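Local coordinates for protein diaminopimelate decarboxylase (Helicobacter pylori, PDB 2QGH) that catalyses the pyridoxal-5'-phosphate-dependent decarboxylation of diaminopimelate to L-lysine, the last step of bacterial lysine biosynthesis, at residues 211-216 against 254-259. Sequence-based numbering, arbitrary orientation.
Sequences LDLEPI and ETIKLY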
loop_
_atom_site.group_PDB
_atom_site.type_symbol
_atom_site.label_atom_id
_atom_site.label_comp_id
_atom_site.label_asym_id
_atom_site.label_seq_id
_atom_site.Cartn_x
_atom_site.Cartn_y
_atom_site.Cartn_z
ATOM N N LEU A 211 9.040 -6.650 21.385
ATOM C CA LEU A 211 10.376 -6.970 21.876
ATOM C C LEU A 211 10.376 -7.214 23.385
ATOM O O LEU A 211 11.343 -7.749 23.931
ATOM C CB LEU A 211 11.360 -5.848 21.539
ATOM C CG LEU A 211 11.794 -5.595 20.085
ATOM C CD1 LEU A 211 12.357 -6.861 19.460
ATOM C CD2 LEU A 211 10.621 -5.088 19.292
ATOM N N ASP A 212 9.300 -6.820 24.059
ATOM C CA ASP A 212 9.212 -7.022 25.500
ATOM C C ASP A 212 8.237 -8.164 25.817
ATOM O O ASP A 212 7.070 -8.126 25.425
ATOM C CB ASP A 212 8.762 -5.731 26.190
ATOM C CG ASP A 212 8.808 -5.833 27.709
ATOM O OD1 ASP A 212 8.346 -4.891 28.387
ATOM O OD2 ASP A 212 9.309 -6.855 28.229
ATOM N N LEU A 213 8.726 -9.175 26.531
ATOM C CA LEU A 213 7.914 -10.339 26.890
ATOM C C LEU A 213 6.947 -10.130 28.056
ATOM O O LEU A 213 6.090 -10.970 28.295
ATOM C CB LEU A 213 8.829 -11.529 27.203
ATOM C CG LEU A 213 8.166 -12.827 27.677
ATOM C CD1 LEU A 213 7.298 -13.388 26.563
ATOM C CD2 LEU A 213 9.227 -13.837 28.081
ATOM N N GLU A 214 7.073 -9.023 28.781
ATOM C CA GLU A 214 6.181 -8.775 29.916
ATOM C C GLU A 214 4.723 -8.574 29.532
ATOM O O GLU A 214 3.834 -9.175 30.137
ATOM C CB GLU A 214 6.653 -7.575 30.746
ATOM C CG GLU A 214 7.900 -7.848 31.572
ATOM C CD GLU A 214 8.172 -6.773 32.618
ATOM O OE1 GLU A 214 9.240 -6.835 33.265
ATOM O OE2 GLU A 214 7.322 -5.870 32.799
ATOM N N PRO A 215 4.447 -7.728 28.524
ATOM C CA PRO A 215 3.049 -7.517 28.137
ATOM C C PRO A 215 2.351 -8.811 27.711
ATOM O O PRO A 215 1.181 -9.026 28.021
ATOM C CB PRO A 215 3.156 -6.503 27.002
ATOM C CG PRO A 215 4.367 -5.725 27.367
ATOM C CD PRO A 215 5.330 -6.817 27.780
ATOM N N ILE A 216 3.077 -9.673 27.010
ATOM C CA ILE A 216 2.526 -10.940 26.547
ATOM C C ILE A 216 2.155 -11.807 27.751
ATOM O O ILE A 216 1.026 -12.309 27.852
ATOM C CB ILE A 216 3.546 -11.678 25.652
ATOM C CG1 ILE A 216 3.914 -10.783 24.464
ATOM C CG2 ILE A 216 2.965 -12.998 25.154
ATOM C CD1 ILE A 216 5.071 -11.295 23.633
ATOM N N GLU A 254 17.677 -7.023 20.739
ATOM C CA GLU A 254 17.562 -8.347 21.350
ATOM C C GLU A 254 16.151 -8.865 21.129
ATOM O O GLU A 254 15.178 -8.132 21.306
ATOM C CB GLU A 254 17.851 -8.279 22.850
ATOM C CG GLU A 254 19.119 -7.524 23.194
ATOM C CD GLU A 254 19.442 -7.565 24.675
ATOM O OE1 GLU A 254 18.557 -7.227 25.491
ATOM O OE2 GLU A 254 20.586 -7.927 25.023
ATOM N N THR A 255 16.044 -10.133 20.759
ATOM C CA THR A 255 14.747 -10.737 20.497
ATOM C C THR A 255 14.243 -11.636 21.624
ATOM O O THR A 255 15.027 -12.296 22.307
ATOM C CB THR A 255 14.793 -11.572 19.204
ATOM O OG1 THR A 255 15.221 -10.746 18.119
ATOM C CG2 THR A 255 13.421 -12.130 18.883
ATOM N N ILE A 256 12.923 -11.657 21.805
ATOM C CA ILE A 256 12.295 -12.498 22.816
ATOM C C ILE A 256 12.605 -13.950 22.471
ATOM O O ILE A 256 12.196 -14.441 21.417
ATOM C CB ILE A 256 10.761 -12.329 22.815
ATOM C CG1 ILE A 256 10.382 -10.927 23.302
ATOM C CG2 ILE A 256 10.119 -13.400 23.687
ATOM C CD1 ILE A 256 8.889 -10.652 23.268
ATOM N N LYS A 257 13.333 -14.634 23.350
ATOM C CA LYS A 257 13.678 -16.036 23.125
ATOM C C LYS A 257 12.428 -16.913 23.242
ATOM O O LYS A 257 11.531 -16.626 24.033
ATOM C CB LYS A 257 14.710 -16.501 24.152
ATOM C CG LYS A 257 15.986 -15.686 24.178
ATOM C CD LYS A 257 16.975 -16.252 25.184
ATOM C CE LYS A 257 18.330 -15.570 25.063
ATOM N NZ LYS A 257 18.915 -15.718 23.694
ATOM N N LEU A 258 12.374 -17.984 22.457
ATOM C CA LEU A 258 11.230 -18.887 22.490
ATOM C C LEU A 258 11.167 -19.664 23.801
ATOM O O LEU A 258 10.082 -19.963 24.298
ATOM C CB LEU A 258 11.290 -19.869 21.316
ATOM C CG LEU A 258 10.148 -19.813 20.297
ATOM C CD1 LEU A 258 8.835 -20.105 20.987
ATOM C CD2 LEU A 258 10.095 -18.446 19.643
ATOM N N TYR A 259 12.330 -19.994 24.353
ATOM C CA TYR A 259 12.390 -20.736 25.610
ATOM C C TYR A 259 11.734 -19.944 26.737
ATOM O O TYR A 259 10.999 -20.497 27.550
ATOM C CB TYR A 259 13.850 -21.069 25.966
ATOM C CG TYR A 259 14.036 -21.683 27.342
ATOM C CD1 TYR A 259 14.183 -20.878 28.473
ATOM C CD2 TYR A 259 14.041 -23.068 27.518
ATOM C CE1 TYR A 259 14.329 -21.436 29.746
ATOM C CE2 TYR A 259 14.185 -23.636 28.783
ATOM C CZ TYR A 259 14.327 -22.813 29.893
ATOM O OH TYR A 259 14.456 -23.359 31.149
#
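Two loop-to-helix junctions on the outside of the PLP-binding eight-stranded alpha/beta barrel meet where Ile256 packs against the N-terminal end of helix 213-232. The backbones come nearest where Leu211 CA and Ile256 CA lie 5.9 Å apart, and no hydrogen bond links the segments, so the join rests on van der Waals contact. With CG1 lying anti to its own carbonyl carbon (chi1 -68°) and the chain extended beyond it, Ile256 sends CD1 over the Asp212-Leu213 peptide, 3.6 Å from Leu213 N. Along the same branch, Ile256 CG1 lies 3.4 Å from Leu211 O. The Leu213 and Ile256 side chains lie aslant to each other, with Leu213 CD1 4.0 Å from Ile256 CG2, while Ile216 CD1 reaches Ile256 CD1 tip to tip at 3.9 Å. Leu211 CD1 also touches Glu254 O (3.6 Å). Asp212 N-caps the helix: Glu214 N donates to Asp212 OD2 at 3.2 Å, nearly straight (175°). The donor comes from above the carboxylate plane, 69° out of it. Leu213 and Ile216 also pack on Tyr261, so the junction ties helix 213-232, which follows barrel strand 197-203, to helix 258-268, which follows strand 239-241.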